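Local coordinates for protein N-(5'-phosphoribosyl)anthranilate isomerase (Thermococcus kodakarensis, PDB 5LHF) that catalyses the isomerisation of N-(5-phospho-beta-D-ribosyl)anthranilate to 1-(2-carboxyphenylamino)-1-deoxy-D-ribulose 5-phosphate, the third of five steps from chorismate to L-tryptophan, at residues A[64-68]-A[92-97]; A[56-62]-A[78-84]; A[19-23]-A[194-200]; A[101-105]-A[128-134]. All blocks are in the same frame, centred on the assembly; numbering follows the deposited sequence.

A (beta/alpha)8 barrel is held by a few kinds of contact, and these four sample them. Interaction 4 is buried, the other three partly so. Interactions 2 and 4 are parallel strand pairs of the central barrel, ruled by backbone hydrogen bonds; they meet because strands 78-81 and 100-106 are neighbours, with Ile-79 O 2.9 Å from Met-102 N. Interaction 1 lies further out, in the helical layer, where side chains interlock round a cation-pi stack without a hydrogen bond between the segments; Trp-67 reaches inward from it to the strands of interaction 2. Interaction 3 joins the first helix of the chain to the last, pairing an apolar centre with a tyrosine-glutamate hydrogen bond at its edge.

Interaction 1: A[64-68]-A[92-97]; sequences FPEWA and RLKDEY
Neighbouring helices on the outside of a TIM barrel pack by fitting side chains into gaps, and helices 64-74 and 87-97 do so here. Their alpha-helical segments differ by 40° in N-to-C direction (signed crossing -40°), axes 11.0 Å apart at closest approach; Ala-68 and Leu-93 have the closest CA atoms, at 7.0 Å. The main bump is Phe-64, chi1 t, a knob in the hole formed by Arg-92, Leu-93, Glu-96 and Tyr-97. Over one face of its ring lies the Arg-92 guanidinium, a cation-pi stack with CZ 3.7 Å from the ring centroid and planes at 21°. Arg-92 is held by a salt bridge to Glu-96, NE to OE1 3.0 Å. Leu-93, chi1 m and chi2 t, fills the inner hollow: its CD2 lies 3.7 Å from Phe-64 CE2 and its CD1 3.7 Å from Trp-67 CB, while the indole continues inward to strand 78-81. Small Ala-68 leaves room for Tyr-97, whose OH bonds to Glu-72 and lies 3.4 Å from Ala-68 CB.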
# COMPACT_ATOMS: atom_id res chain seq x y z
N PHE A 64 11.73 1.28 -15.74
CA PHE A 64 12.53 2.33 -15.10
C PHE A 64 12.28 3.71 -15.71
O PHE A 64 12.10 4.68 -14.94
CB PHE A 64 14.01 1.96 -15.17
CG PHE A 64 14.92 3.02 -14.60
CD1 PHE A 64 15.43 4.02 -15.41
CD2 PHE A 64 15.26 3.00 -13.26
CE1 PHE A 64 16.26 4.99 -14.90
CE2 PHE A 64 16.08 3.96 -12.73
CZ PHE A 64 16.59 4.97 -13.55
N PRO A 65 12.26 3.90 -17.03
CA PRO A 65 12.12 5.27 -17.55
C PRO A 65 10.80 5.92 -17.17
O PRO A 65 10.75 7.13 -16.94
CB PRO A 65 12.24 5.09 -19.07
CG PRO A 65 12.99 3.82 -19.23
CD PRO A 65 12.55 2.94 -18.11
N GLU A 66 9.72 5.14 -17.15
CA GLU A 66 8.44 5.64 -16.66
C GLU A 66 8.55 6.13 -15.22
O GLU A 66 8.13 7.24 -14.88
CB GLU A 66 7.40 4.53 -16.77
CG GLU A 66 7.07 4.16 -18.19
CD GLU A 66 6.09 3.01 -18.25
OE1 GLU A 66 6.52 1.85 -18.11
OE2 GLU A 66 4.89 3.29 -18.42
N TRP A 67 9.10 5.29 -14.34
CA TRP A 67 9.25 5.71 -12.95
C TRP A 67 10.16 6.92 -12.81
O TRP A 67 9.86 7.84 -12.05
CB TRP A 67 9.77 4.55 -12.10
CG TRP A 67 8.68 3.71 -11.59
CD1 TRP A 67 8.29 2.47 -12.06
CD2 TRP A 67 7.79 4.02 -10.50
NE1 TRP A 67 7.23 2.00 -11.32
CE2 TRP A 67 6.89 2.93 -10.37
CE3 TRP A 67 7.66 5.11 -9.63
CZ2 TRP A 67 5.89 2.90 -9.39
CZ3 TRP A 67 6.66 5.09 -8.68
CH2 TRP A 67 5.79 3.98 -8.56
N ALA A 68 11.29 6.91 -13.52
CA ALA A 68 12.24 8.02 -13.43
C ALA A 68 11.59 9.33 -13.83
O ALA A 68 11.77 10.36 -13.18
CB ALA A 68 13.46 7.74 -14.30
N ARG A 92 17.93 0.81 -8.97
CA ARG A 92 18.37 1.99 -9.72
C ARG A 92 17.62 3.23 -9.27
O ARG A 92 18.21 4.32 -9.18
CB ARG A 92 18.19 1.77 -11.23
CG ARG A 92 19.20 0.80 -11.88
CD ARG A 92 19.23 0.95 -13.42
NE ARG A 92 19.48 2.33 -13.82
CZ ARG A 92 19.17 2.85 -15.00
NH1 ARG A 92 18.56 2.13 -15.94
NH2 ARG A 92 19.44 4.13 -15.23
N LEU A 93 16.32 3.10 -8.97
CA LEU A 93 15.56 4.26 -8.52
C LEU A 93 16.04 4.77 -7.17
O LEU A 93 16.14 5.98 -6.97
CB LEU A 93 14.07 3.90 -8.46
CG LEU A 93 13.42 3.70 -9.82
CD1 LEU A 93 12.06 3.05 -9.64
CD2 LEU A 93 13.27 5.06 -10.52
N LYS A 94 16.32 3.87 -6.23
CA LYS A 94 16.78 4.29 -4.91
C LYS A 94 18.13 5.01 -4.99
O LYS A 94 18.35 6.01 -4.30
CB LYS A 94 16.88 3.09 -3.97
CG LYS A 94 15.55 2.40 -3.71
CD LYS A 94 15.75 0.90 -3.53
CE LYS A 94 16.76 0.61 -2.43
NZ LYS A 94 17.10 -0.84 -2.42
N ASP A 95 19.04 4.52 -5.83
CA ASP A 95 20.37 5.14 -5.90
C ASP A 95 20.36 6.43 -6.71
O ASP A 95 21.00 7.41 -6.31
CB ASP A 95 21.38 4.15 -6.47
CG ASP A 95 21.56 2.95 -5.58
OD1 ASP A 95 21.63 3.13 -4.34
OD2 ASP A 95 21.63 1.82 -6.11
N GLU A 96 19.66 6.44 -7.84
CA GLU A 96 19.71 7.58 -8.74
C GLU A 96 18.72 8.68 -8.39
O GLU A 96 18.93 9.83 -8.79
CB GLU A 96 19.50 7.10 -10.18
CG GLU A 96 20.66 6.21 -10.64
CD GLU A 96 20.38 5.52 -11.96
OE1 GLU A 96 20.83 4.36 -12.12
OE2 GLU A 96 19.71 6.13 -12.82
N TYR A 97 17.67 8.36 -7.63
CA TYR A 97 16.72 9.37 -7.22
C TYR A 97 16.51 9.44 -5.71
O TYR A 97 15.89 10.39 -5.24
CB TYR A 97 15.37 9.15 -7.93
CG TYR A 97 15.49 9.36 -9.42
CD1 TYR A 97 15.67 8.28 -10.28
CD2 TYR A 97 15.48 10.63 -9.96
CE1 TYR A 97 15.81 8.47 -11.65
CE2 TYR A 97 15.61 10.84 -11.33
CZ TYR A 97 15.78 9.75 -12.17
OH TYR A 97 15.92 9.95 -13.53

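Interaction 2: A[56-62]-A[78-84]; sequences YLVSTMK and YIQVHSD
An oblique pair of tyrosine rings lies near the start of this strand pair: Tyr-56 and Tyr-78, both chi1 m, have ring centroids 5.1 Å apart and planes at 55°, and Tyr-78 CB sits over the face of the Tyr-56 ring, 3.7 Å from its centroid, a CH-pi contact. Extended strands 56-59 and 78-81 run parallel at 22°, axes 4.1 Å apart, with Leu-57 beside Ile-79 and Val-58 beside Gln-80, CA pairs 4.6 Å apart. The hydrogen bonds alternate: Leu-57 N to Tyr-78 O 2.9 Å, Gln-80 N to Leu-57 O 2.9 Å, Ser-59 N to Gln-80 O 3.2 Å, His-82 N to Ser-59 O 2.9 Å. The pair belongs to a beta-alpha-beta unit of the TIM barrel whose crossover is helix 64-74. Leu-57 and Ile-79 face that helical layer, where Trp-67 covers Ile-79; Val-58 and Gln-80 point into the barrel, and Gln-80 OE1 accepts from Lys-7. At its strand end, Ser-59 OG accepts from Met-61 N at 3.0 Å, an ST turn, and also hydrogen-bonds Val-31 O. The loops stay joined through Ser-83 OG, donating to Met-61 O at 3.0 Å, and a long salt bridge, Lys-62 NZ to Asp-84 OD1 3.7 Å.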
# COMPACT_ATOMS: atom_id res chain seq x y z
N TYR A 56 3.29 8.35 -0.60
CA TYR A 56 3.81 7.48 -1.64
C TYR A 56 3.28 7.87 -3.01
O TYR A 56 2.08 8.11 -3.17
CB TYR A 56 3.44 6.02 -1.33
CG TYR A 56 4.25 5.47 -0.18
CD1 TYR A 56 3.88 5.73 1.14
CD2 TYR A 56 5.37 4.70 -0.42
CE1 TYR A 56 4.64 5.24 2.19
CE2 TYR A 56 6.12 4.21 0.60
CZ TYR A 56 5.76 4.47 1.91
OH TYR A 56 6.56 3.96 2.92
N LEU A 57 4.17 7.92 -4.00
CA LEU A 57 3.77 7.95 -5.40
C LEU A 57 3.44 6.52 -5.79
O LEU A 57 4.35 5.68 -5.88
CB LEU A 57 4.89 8.52 -6.28
CG LEU A 57 4.54 8.84 -7.74
CD1 LEU A 57 3.52 9.99 -7.82
CD2 LEU A 57 5.81 9.18 -8.53
N VAL A 58 2.16 6.22 -5.98
CA VAL A 58 1.68 4.85 -6.15
C VAL A 58 1.41 4.59 -7.63
O VAL A 58 0.67 5.36 -8.27
CB VAL A 58 0.40 4.61 -5.34
CG1 VAL A 58 -0.07 3.18 -5.51
CG2 VAL A 58 0.59 4.99 -3.84
N SER A 59 1.96 3.50 -8.17
CA SER A 59 1.73 3.25 -9.58
C SER A 59 1.99 1.80 -9.95
O SER A 59 2.78 1.09 -9.31
CB SER A 59 2.59 4.16 -10.46
OG SER A 59 2.24 4.00 -11.84
N THR A 60 1.36 1.39 -11.05
CA THR A 60 1.62 0.10 -11.68
C THR A 60 2.60 0.22 -12.83
O THR A 60 2.81 -0.77 -13.55
CB THR A 60 0.31 -0.50 -12.18
OG1 THR A 60 -0.29 0.42 -13.09
CG2 THR A 60 -0.63 -0.75 -11.01
N MET A 61 3.19 1.40 -13.04
CA MET A 61 4.25 1.55 -14.03
C MET A 61 5.24 0.40 -13.95
O MET A 61 5.59 -0.05 -12.86
CB MET A 61 4.97 2.88 -13.84
CG MET A 61 4.24 4.04 -14.46
SD MET A 61 5.04 5.60 -14.12
CE MET A 61 4.95 5.75 -12.33
N LYS A 62 5.67 -0.07 -15.12
CA LYS A 62 6.44 -1.30 -15.23
C LYS A 62 7.94 -1.09 -15.45
O LYS A 62 8.73 -1.96 -15.09
CB LYS A 62 5.89 -2.16 -16.37
CG LYS A 62 4.39 -2.43 -16.29
CD LYS A 62 3.90 -3.31 -17.43
CE LYS A 62 4.53 -4.70 -17.38
NZ LYS A 62 4.19 -5.44 -16.12
N TYR A 78 8.95 8.88 -1.67
CA TYR A 78 8.45 7.54 -1.42
C TYR A 78 7.73 7.05 -2.65
O TYR A 78 6.97 7.81 -3.25
CB TYR A 78 7.47 7.51 -0.24
CG TYR A 78 8.11 7.89 1.07
CD1 TYR A 78 8.63 6.91 1.92
CD2 TYR A 78 8.19 9.22 1.46
CE1 TYR A 78 9.22 7.25 3.12
CE2 TYR A 78 8.78 9.57 2.66
CZ TYR A 78 9.29 8.58 3.48
OH TYR A 78 9.88 8.93 4.67
N ILE A 79 7.94 5.79 -3.03
CA ILE A 79 7.21 5.22 -4.15
C ILE A 79 6.67 3.86 -3.74
O ILE A 79 7.28 3.13 -2.95
CB ILE A 79 8.07 5.10 -5.44
CG1 ILE A 79 9.23 4.12 -5.27
CG2 ILE A 79 8.60 6.47 -5.86
CD1 ILE A 79 10.02 3.89 -6.58
N GLN A 80 5.50 3.54 -4.27
CA GLN A 80 4.87 2.24 -4.06
C GLN A 80 4.79 1.57 -5.42
O GLN A 80 4.04 2.01 -6.29
CB GLN A 80 3.50 2.37 -3.41
CG GLN A 80 2.69 1.07 -3.36
CD GLN A 80 1.54 1.15 -2.37
OE1 GLN A 80 1.61 1.88 -1.38
NE2 GLN A 80 0.45 0.48 -2.68
N VAL A 81 5.57 0.51 -5.59
CA VAL A 81 5.67 -0.19 -6.87
C VAL A 81 4.67 -1.33 -6.86
O VAL A 81 4.85 -2.33 -6.15
CB VAL A 81 7.10 -0.68 -7.10
CG1 VAL A 81 7.21 -1.51 -8.38
CG2 VAL A 81 8.04 0.50 -7.18
N HIS A 82 3.59 -1.16 -7.61
CA HIS A 82 2.50 -2.12 -7.78
C HIS A 82 2.67 -2.93 -9.06
O HIS A 82 1.73 -3.09 -9.84
CB HIS A 82 1.16 -1.40 -7.80
CG HIS A 82 0.38 -1.53 -6.53
ND1 HIS A 82 -0.34 -2.66 -6.21
CD2 HIS A 82 0.19 -0.66 -5.51
CE1 HIS A 82 -0.92 -2.49 -5.03
NE2 HIS A 82 -0.61 -1.29 -4.59
N SER A 83 3.89 -3.39 -9.32
CA SER A 83 4.20 -4.13 -10.53
C SER A 83 5.41 -5.00 -10.23
O SER A 83 6.03 -4.88 -9.17
CB SER A 83 4.48 -3.20 -11.71
OG SER A 83 5.84 -2.78 -11.72
N ASP A 84 5.73 -5.88 -11.18
CA ASP A 84 6.86 -6.79 -11.04
C ASP A 84 8.08 -6.28 -11.80
O ASP A 84 8.77 -7.04 -12.48
CB ASP A 84 6.48 -8.20 -11.48
CG ASP A 84 5.76 -8.23 -12.82
OD1 ASP A 84 6.10 -7.41 -13.69
OD2 ASP A 84 4.84 -9.06 -12.99

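Interaction 3: A[19-23]-A[194-200]; sequences LVERY and KDRVLIE
Ile-199, chi1 m and chi2 t, is the apolar centre, its CB directed at segment 19-23. Its CD1 meets Leu-19 CD2 at 3.9 Å and Val-20 CG2 at 4.3 Å, and its CG2 lies over the face of the Tyr-23 ring, 4.0 Å from the centroid, a CH-pi contact. Leu-19, chi1 t and chi2 p, also reaches the backbone leading into helix 196-207: its CD2 is 3.3 Å from Lys-194 O and 3.7 Å from Arg-196 N. Helical residues 19-20 lead into a loop at Arg-22 and Tyr-23; residues 196-200 are helical. In register, Leu-19 faces Arg-196, CA atoms 7.0 Å apart, and Tyr-23 faces Ile-199 at 7.8 Å. Asp-195 is the N-cap, its OD2 accepting from Leu-198 N at 2.9 Å, and also forms a salt bridge with Arg-190. Further out, Tyr-23, chi1 m, donates from OH to Glu-200 OE2 at 2.7 Å. Glu-200 OE1 forms a salt bridge with Arg-196 NH1 at 3.0 Å. The contact joins helix 14-20 and its following loop to the start of helix 196-207, the chain's first and last helices, closing the ring round the barrel; Val-20 and Ile-199 rest on Ile-8 of strand 5-9.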
# COMPACT_ATOMS: atom_id res chain seq x y z
N LEU A 19 -7.25 15.86 5.54
CA LEU A 19 -8.04 15.00 6.40
C LEU A 19 -7.25 13.77 6.82
O LEU A 19 -7.12 13.48 8.01
CB LEU A 19 -9.33 14.58 5.68
CG LEU A 19 -10.15 13.51 6.40
CD1 LEU A 19 -10.49 14.05 7.81
CD2 LEU A 19 -11.41 13.13 5.59
N VAL A 20 -6.68 13.06 5.85
CA VAL A 20 -5.90 11.86 6.13
C VAL A 20 -4.73 12.16 7.05
O VAL A 20 -4.34 11.31 7.87
CB VAL A 20 -5.44 11.24 4.79
CG1 VAL A 20 -4.30 10.26 4.98
CG2 VAL A 20 -6.63 10.59 4.11
N GLU A 21 -4.14 13.35 6.95
CA GLU A 21 -2.96 13.68 7.73
C GLU A 21 -3.24 13.76 9.23
O GLU A 21 -2.30 13.69 10.03
CB GLU A 21 -2.37 15.01 7.26
CG GLU A 21 -1.74 14.89 5.87
CD GLU A 21 -1.04 16.15 5.45
OE1 GLU A 21 -0.06 16.05 4.68
OE2 GLU A 21 -1.48 17.24 5.85
N ARG A 22 -4.51 13.89 9.62
CA ARG A 22 -4.84 13.94 11.03
C ARG A 22 -4.86 12.56 11.67
O ARG A 22 -4.92 12.45 12.90
CB ARG A 22 -6.19 14.63 11.22
CG ARG A 22 -6.17 16.08 10.77
CD ARG A 22 -7.13 16.94 11.57
NE ARG A 22 -8.52 16.53 11.42
CZ ARG A 22 -9.27 16.82 10.36
NH1 ARG A 22 -8.77 17.53 9.36
NH2 ARG A 22 -10.53 16.40 10.32
N TYR A 23 -4.77 11.50 10.85
CA TYR A 23 -4.92 10.14 11.35
C TYR A 23 -3.82 9.18 10.92
O TYR A 23 -3.41 8.35 11.73
CB TYR A 23 -6.28 9.58 10.90
CG TYR A 23 -7.45 10.41 11.36
CD1 TYR A 23 -7.96 11.44 10.56
CD2 TYR A 23 -8.04 10.19 12.60
CE1 TYR A 23 -9.03 12.20 10.97
CE2 TYR A 23 -9.12 10.96 13.02
CZ TYR A 23 -9.61 11.95 12.21
OH TYR A 23 -10.68 12.71 12.64
N LYS A 194 -12.61 10.62 0.70
CA LYS A 194 -12.12 10.28 2.04
C LYS A 194 -13.03 10.92 3.09
O LYS A 194 -13.31 12.12 3.03
CB LYS A 194 -10.68 10.73 2.24
CG LYS A 194 -9.67 10.11 1.29
CD LYS A 194 -9.79 8.60 1.18
CE LYS A 194 -8.82 8.10 0.11
NZ LYS A 194 -9.11 6.75 -0.42
N ASP A 195 -13.51 10.11 4.03
CA ASP A 195 -14.60 10.49 4.93
C ASP A 195 -14.17 10.39 6.39
O ASP A 195 -13.71 9.33 6.83
CB ASP A 195 -15.82 9.60 4.68
CG ASP A 195 -16.99 9.94 5.59
OD1 ASP A 195 -17.73 10.89 5.29
OD2 ASP A 195 -17.16 9.25 6.62
N ARG A 196 -14.35 11.49 7.14
CA ARG A 196 -13.81 11.55 8.50
C ARG A 196 -14.45 10.51 9.41
O ARG A 196 -13.77 9.89 10.24
CB ARG A 196 -14.00 12.95 9.10
CG ARG A 196 -13.32 13.15 10.46
CD ARG A 196 -14.24 12.88 11.65
NE ARG A 196 -15.44 13.72 11.61
CZ ARG A 196 -16.46 13.62 12.46
NH1 ARG A 196 -16.43 12.71 13.43
NH2 ARG A 196 -17.50 14.42 12.34
N VAL A 197 -15.76 10.29 9.29
CA VAL A 197 -16.41 9.35 10.19
C VAL A 197 -15.99 7.92 9.89
O VAL A 197 -15.73 7.13 10.81
CB VAL A 197 -17.93 9.53 10.15
CG1 VAL A 197 -18.63 8.31 10.74
CG2 VAL A 197 -18.34 10.81 10.89
N LEU A 198 -15.84 7.57 8.60
CA LEU A 198 -15.32 6.25 8.24
C LEU A 198 -13.88 6.08 8.71
O LEU A 198 -13.51 4.99 9.18
CB LEU A 198 -15.40 6.03 6.73
CG LEU A 198 -16.83 5.96 6.18
CD1 LEU A 198 -16.77 5.63 4.69
CD2 LEU A 198 -17.66 4.92 6.95
N ILE A 199 -13.05 7.11 8.57
CA ILE A 199 -11.67 7.00 9.03
C ILE A 199 -11.63 6.80 10.54
O ILE A 199 -10.86 5.97 11.05
CB ILE A 199 -10.84 8.23 8.58
CG1 ILE A 199 -10.64 8.20 7.06
CG2 ILE A 199 -9.47 8.20 9.27
CD1 ILE A 199 -10.07 9.52 6.45
N GLU A 200 -12.45 7.55 11.29
CA GLU A 200 -12.43 7.38 12.74
C GLU A 200 -12.90 5.99 13.15
O GLU A 200 -12.40 5.41 14.12
CB GLU A 200 -13.25 8.47 13.41
CG GLU A 200 -12.57 9.82 13.26
CD GLU A 200 -13.17 10.90 14.13
OE1 GLU A 200 -14.37 10.81 14.47
OE2 GLU A 200 -12.43 11.86 14.45

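Interaction 4: A[101-105]-A[128-134]; sequences VMKAF and YEVDKIL
Strands 100-106 and 132-136 are parallel neighbours in the TIM barrel, in a beta-alpha-beta unit whose crossover is helix 114-126. The short segments 101-105 and 132-134 are extended, their axes 4.7 Å apart at closest approach and inclined at 25°, with Met-102 beside Lys-132 and Ala-104 beside Leu-134, each CA pair 4.5 Å apart. Val-101 begins the pairing: its O accepts from Lys-132 N at 3.2 Å and, weakly, from Asp-131 N at 3.0 Å, while its CG1 meets Val-130 CG1 at 3.6 Å. Met-102, chi1 t, points into the barrel, its CG 4.0 Å from Leu-134 CB. Lys-103 lies on the opposite face and carries two backbone bonds, N to Lys-132 O at 3.0 Å and O from Leu-134 N at 2.9 Å. Its side chain crosses the Tyr-128 ring, CD 4.2 Å from the centroid in a CH-pi contact, before NZ donates to Ser-83 O and to Ala-104 O, the latter at 3.1 Å. Ala-104 turns inward again, CB 3.9 Å from Leu-134 CD2. Phe-105, chi1 m, donates from N to Leu-134 O at 2.9 Å; its ring packs on helix 114-126 and aims an edge at the face of Tyr-128, offset, with centroids 5.7 Å apart and planes at 79°. Tyr-128 OH, also bonded to Met-85 O, accepts at 3.0 Å from a water oxygen weakly bonded to Lys-103 NZ at 3.2 Å.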
# COMPACT_ATOMS: atom_id res chain seq x y z
N VAL A 101 11.17 2.74 -0.98
CA VAL A 101 10.29 1.91 -1.78
C VAL A 101 9.43 1.02 -0.89
O VAL A 101 9.94 0.36 0.03
CB VAL A 101 11.06 1.05 -2.79
CG1 VAL A 101 10.08 0.24 -3.64
CG2 VAL A 101 11.95 1.93 -3.66
N MET A 102 8.13 1.01 -1.17
CA MET A 102 7.23 -0.03 -0.69
C MET A 102 6.83 -0.85 -1.91
O MET A 102 6.34 -0.30 -2.90
CB MET A 102 6.01 0.55 0.02
CG MET A 102 4.91 -0.48 0.43
SD MET A 102 4.06 -0.16 2.00
CE MET A 102 3.49 1.52 1.74
N LYS A 103 7.11 -2.15 -1.88
CA LYS A 103 6.77 -3.02 -2.99
C LYS A 103 5.49 -3.78 -2.66
O LYS A 103 5.38 -4.37 -1.59
CB LYS A 103 7.91 -4.01 -3.27
CG LYS A 103 7.57 -5.05 -4.33
CD LYS A 103 7.90 -4.59 -5.74
CE LYS A 103 7.78 -5.77 -6.71
NZ LYS A 103 6.36 -6.12 -7.00
N ALA A 104 4.54 -3.76 -3.59
CA ALA A 104 3.29 -4.49 -3.44
C ALA A 104 3.37 -5.85 -4.13
O ALA A 104 3.86 -5.96 -5.26
CB ALA A 104 2.12 -3.67 -4.00
N PHE A 105 2.90 -6.89 -3.44
CA PHE A 105 2.86 -8.26 -3.94
C PHE A 105 1.43 -8.77 -3.92
O PHE A 105 0.74 -8.64 -2.91
CB PHE A 105 3.74 -9.20 -3.10
CG PHE A 105 5.21 -8.89 -3.17
CD1 PHE A 105 6.01 -9.46 -4.14
CD2 PHE A 105 5.78 -8.02 -2.26
CE1 PHE A 105 7.36 -9.17 -4.20
CE2 PHE A 105 7.14 -7.73 -2.31
CZ PHE A 105 7.93 -8.31 -3.28
N TYR A 128 13.99 -8.74 -3.42
CA TYR A 128 13.97 -7.28 -3.39
C TYR A 128 14.64 -6.75 -2.14
O TYR A 128 14.68 -7.40 -1.09
CB TYR A 128 12.52 -6.76 -3.47
CG TYR A 128 11.89 -6.94 -4.82
CD1 TYR A 128 11.89 -5.91 -5.75
CD2 TYR A 128 11.30 -8.15 -5.18
CE1 TYR A 128 11.31 -6.07 -7.00
CE2 TYR A 128 10.73 -8.32 -6.44
CZ TYR A 128 10.74 -7.27 -7.35
OH TYR A 128 10.17 -7.42 -8.59
N GLU A 129 15.18 -5.54 -2.26
CA GLU A 129 15.68 -4.76 -1.14
C GLU A 129 14.84 -3.50 -1.07
O GLU A 129 15.07 -2.55 -1.82
CB GLU A 129 17.17 -4.43 -1.30
CG GLU A 129 18.05 -5.62 -1.66
CD GLU A 129 19.27 -5.23 -2.46
OE1 GLU A 129 19.32 -5.54 -3.67
OE2 GLU A 129 20.19 -4.60 -1.89
N VAL A 130 13.84 -3.48 -0.18
CA VAL A 130 12.90 -2.37 -0.09
C VAL A 130 12.64 -2.04 1.37
O VAL A 130 12.88 -2.85 2.27
CB VAL A 130 11.57 -2.68 -0.82
CG1 VAL A 130 11.79 -2.60 -2.32
CG2 VAL A 130 11.06 -4.06 -0.44
N ASP A 131 12.18 -0.81 1.60
CA ASP A 131 11.86 -0.38 2.95
C ASP A 131 10.68 -1.17 3.50
O ASP A 131 10.68 -1.56 4.67
CB ASP A 131 11.56 1.13 2.96
CG ASP A 131 11.42 1.70 4.38
OD1 ASP A 131 12.33 1.47 5.20
OD2 ASP A 131 10.40 2.37 4.67
N LYS A 132 9.68 -1.44 2.66
CA LYS A 132 8.42 -1.98 3.15
C LYS A 132 7.83 -2.96 2.15
O LYS A 132 7.98 -2.80 0.94
CB LYS A 132 7.39 -0.87 3.45
CG LYS A 132 7.63 -0.09 4.73
CD LYS A 132 6.40 0.74 5.09
CE LYS A 132 6.65 1.70 6.25
NZ LYS A 132 6.63 1.06 7.58
N ILE A 133 7.14 -3.96 2.69
CA ILE A 133 6.48 -5.01 1.92
C ILE A 133 4.98 -4.84 2.11
O ILE A 133 4.48 -4.88 3.25
CB ILE A 133 6.91 -6.41 2.39
CG1 ILE A 133 8.40 -6.65 2.13
CG2 ILE A 133 6.03 -7.49 1.77
CD1 ILE A 133 8.75 -6.65 0.69
N LEU A 134 4.24 -4.65 1.02
CA LEU A 134 2.79 -4.63 1.07
C LEU A 134 2.24 -5.90 0.45
O LEU A 134 2.66 -6.31 -0.64
CB LEU A 134 2.23 -3.39 0.34
CG LEU A 134 0.73 -3.12 0.46
CD1 LEU A 134 0.46 -1.59 0.53
CD2 LEU A 134 -0.01 -3.73 -0.73
O HOH W 1 7.44 -8.77 -8.46